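Local coordinates for sister chromatid cohesion protein (Chaetomium thermophilum, PDB 5T8V), which probably acts as a cohesin loader that binds chromatin, the chain here being its C-terminal helical-repeat part, at residues L1079-R1085 with S1150-L1156. Residues are numbered along the deposited sequence; the frame is centred on the assembly and turned at random.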
loop_
_atom_site.group_PDB
_atom_site.type_symbol
_atom_site.label_atom_id
_atom_site.label_comp_id
_atom_site.label_asym_id
_atom_site.label_seq_id
_atom_site.Cartn_x
_atom_site.Cartn_y
_atom_site.Cartn_z
ATOM N N LEU A 1079 24.055 -6.711 44.686
ATOM C CA LEU A 1079 24.744 -5.973 43.631
ATOM C C LEU A 1079 23.818 -4.965 42.955
ATOM O O LEU A 1079 24.230 -3.837 42.656
ATOM C CB LEU A 1079 25.319 -6.953 42.612
ATOM C CG LEU A 1079 26.432 -7.838 43.176
ATOM C CD1 LEU A 1079 26.628 -9.082 42.329
ATOM C CD2 LEU A 1079 27.730 -7.051 43.277
ATOM N N PHE A 1080 22.564 -5.349 42.709
ATOM C CA PHE A 1080 21.619 -4.430 42.085
ATOM C C PHE A 1080 21.430 -3.178 42.933
ATOM O O PHE A 1080 21.518 -2.051 42.429
ATOM C CB PHE A 1080 20.285 -5.137 41.850
ATOM C CG PHE A 1080 20.217 -5.877 40.546
ATOM C CD1 PHE A 1080 21.281 -6.653 40.117
ATOM C CD2 PHE A 1080 19.087 -5.799 39.749
ATOM C CE1 PHE A 1080 21.222 -7.334 38.916
ATOM C CE2 PHE A 1080 19.020 -6.479 38.548
ATOM C CZ PHE A 1080 20.090 -7.247 38.131
ATOM N N SER A 1081 21.166 -3.353 44.231
ATOM C CA SER A 1081 21.087 -2.193 45.112
ATOM C C SER A 1081 22.404 -1.426 45.126
ATOM O O SER A 1081 22.407 -0.197 45.270
ATOM C CB SER A 1081 20.702 -2.624 46.528
ATOM O OG SER A 1081 21.696 -3.454 47.100
ATOM N N GLU A 1082 23.529 -2.128 44.966
ATOM C CA GLU A 1082 24.816 -1.455 44.840
ATOM C C GLU A 1082 24.920 -0.658 43.547
ATOM O O GLU A 1082 25.813 0.186 43.427
ATOM C CB GLU A 1082 25.954 -2.475 44.916
ATOM C CG GLU A 1082 26.267 -2.944 46.325
ATOM C CD GLU A 1082 27.072 -1.928 47.111
ATOM O OE1 GLU A 1082 28.105 -1.459 46.590
ATOM O OE2 GLU A 1082 26.670 -1.593 48.246
ATOM N N GLU A 1083 24.037 -0.908 42.578
ATOM C CA GLU A 1083 23.991 -0.084 41.375
ATOM C C GLU A 1083 23.024 1.083 41.517
ATOM O O GLU A 1083 23.350 2.204 41.113
ATOM C CB GLU A 1083 23.609 -0.931 40.163
ATOM C CG GLU A 1083 24.714 -1.858 39.716
ATOM C CD GLU A 1083 24.392 -2.568 38.421
ATOM O OE1 GLU A 1083 23.400 -2.193 37.762
ATOM O OE2 GLU A 1083 25.133 -3.505 38.064
ATOM N N LYS A 1084 21.833 0.849 42.076
ATOM C CA LYS A 1084 20.962 1.971 42.414
ATOM C C LYS A 1084 21.688 2.970 43.302
ATOM O O LYS A 1084 21.437 4.178 43.220
ATOM C CB LYS A 1084 19.696 1.472 43.116
ATOM C CG LYS A 1084 18.856 0.508 42.298
ATOM C CD LYS A 1084 17.664 0.014 43.102
ATOM C CE LYS A 1084 16.904 -1.079 42.370
ATOM N NZ LYS A 1084 15.802 -1.636 43.202
ATOM N N ARG A 1085 22.592 2.482 44.150
ATOM C CA ARG A 1085 23.422 3.323 45.001
ATOM C C ARG A 1085 24.272 4.276 44.171
ATOM O O ARG A 1085 24.090 5.496 44.233
ATOM C CB ARG A 1085 24.309 2.435 45.879
ATOM C CG ARG A 1085 25.418 3.157 46.640
ATOM C CD ARG A 1085 26.336 2.163 47.335
ATOM N NE ARG A 1085 26.936 1.223 46.387
ATOM C CZ ARG A 1085 28.065 1.437 45.716
ATOM N NH1 ARG A 1085 28.745 2.566 45.877
ATOM N NH2 ARG A 1085 28.520 0.516 44.876
ATOM N N SER A 1150 25.751 -7.367 36.218
ATOM C CA SER A 1150 25.906 -6.330 37.232
ATOM C C SER A 1150 27.366 -6.191 37.645
ATOM O O SER A 1150 27.918 -5.082 37.665
ATOM C CB SER A 1150 25.029 -6.654 38.443
ATOM O OG SER A 1150 25.186 -5.687 39.464
ATOM N N ILE A 1151 28.011 -7.315 37.974
ATOM C CA ILE A 1151 29.422 -7.293 38.357
ATOM C C ILE A 1151 30.239 -6.513 37.338
ATOM O O ILE A 1151 31.164 -5.772 37.694
ATOM C CB ILE A 1151 29.948 -8.734 38.521
ATOM C CG1 ILE A 1151 29.322 -9.384 39.760
ATOM C CG2 ILE A 1151 31.481 -8.753 38.611
ATOM C CD1 ILE A 1151 29.640 -10.857 39.920
ATOM N N ASN A 1152 29.912 -6.662 36.054
ATOM C CA ASN A 1152 30.692 -6.022 35.002
ATOM C C ASN A 1152 30.307 -4.557 34.830
ATOM O O ASN A 1152 31.180 -3.703 34.638
ATOM C CB ASN A 1152 30.511 -6.785 33.688
ATOM C CG ASN A 1152 31.417 -6.276 32.587
ATOM O OD1 ASN A 1152 32.620 -6.540 32.586
ATOM N ND2 ASN A 1152 30.843 -5.549 31.635
ATOM N N ARG A 1153 29.009 -4.248 34.898
ATOM C CA ARG A 1153 28.572 -2.860 34.784
ATOM C C ARG A 1153 29.149 -1.999 35.897
ATOM O O ARG A 1153 29.414 -0.810 35.686
ATOM C CB ARG A 1153 27.044 -2.780 34.802
ATOM C CG ARG A 1153 26.370 -3.322 33.550
ATOM C CD ARG A 1153 24.900 -2.936 33.488
ATOM N NE ARG A 1153 24.198 -3.178 34.749
ATOM C CZ ARG A 1153 23.662 -4.342 35.109
ATOM N NH1 ARG A 1153 23.747 -5.399 34.311
ATOM N NH2 ARG A 1153 23.041 -4.452 36.275
ATOM N N GLN A 1154 29.350 -2.573 37.084
ATOM C CA GLN A 1154 29.908 -1.800 38.188
ATOM C C GLN A 1154 31.421 -1.661 38.083
ATOM O O GLN A 1154 31.978 -0.660 38.546
ATOM C CB GLN A 1154 29.539 -2.448 39.519
ATOM C CG GLN A 1154 28.053 -2.501 39.796
ATOM C CD GLN A 1154 27.739 -3.139 41.132
ATOM O OE1 GLN A 1154 28.389 -2.853 42.139
ATOM N NE2 GLN A 1154 26.744 -4.016 41.149
ATOM N N GLY A 1155 32.096 -2.646 37.496
ATOM C CA GLY A 1155 33.535 -2.588 37.349
ATOM C C GLY A 1155 34.316 -3.228 38.472
ATOM O O GLY A 1155 35.457 -2.824 38.726
ATOM N N LEU A 1156 33.739 -4.218 39.159
ATOM C CA LEU A 1156 34.463 -4.909 40.221
ATOM C C LEU A 1156 35.509 -5.870 39.677
ATOM O O LEU A 1156 36.478 -6.175 40.380
ATOM C CB LEU A 1156 33.491 -5.675 41.116
ATOM C CG LEU A 1156 32.609 -4.826 42.032
ATOM C CD1 LEU A 1156 31.178 -4.845 41.554
ATOM C CD2 LEU A 1156 32.701 -5.307 43.461
#
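With CG beside the backbone N (chi1 -72°) and the chain extended beyond it, Glu1083 reaches across to Ser1150 and Arg1153, whose own chain bends at chi3 (-47°) to bring its guanidinium back to the carboxylate. The contact joins two helices of the HEAT-repeat array, 1065-1086 and 1139-1154, packed side by side, whose short segments run roughly parallel with axes 9.9 Å apart. Arg1153 NH2 gives the main bond of the salt bridge, 2.7 Å to Glu1083 OE1 on the syn side; NE adds a weak bond to the same oxygen. The guanidinium and carboxylate planes stand 84° apart, yet OE1 lies near the guanidinium plane. The other oxygen, Glu1083 OE2, accepts a hydrogen bond from Ser1150 OG, 2.6 Å away and above the carboxylate plane. Ser1150 OG in turn accepts from Gln1154 NE2 at 2.8 Å, near the amide plane, which helps to fix the amide's rotation. Gln1154 is a knob in a hole made by Leu1079, Glu1082, Glu1083 and Arg1085, its amide perpendicular to the carboxylate of Glu1083. An alanine in place of Glu1083 is likely to leave Arg1153 without this charge partner and Ser1150 OG without its acceptor, and to open a gap beside the Gln1154 amide. On the buried side Leu1079 CD1 packs on Ile1151 CG1 at 3.7 Å, and helix 1115-1133 covers Ile1151 and Leu1156 through Thr1122. The ring of Phe1080 approaches Ser1150 obliquely, CE1 lying 3.9 Å from Ser1150 CB.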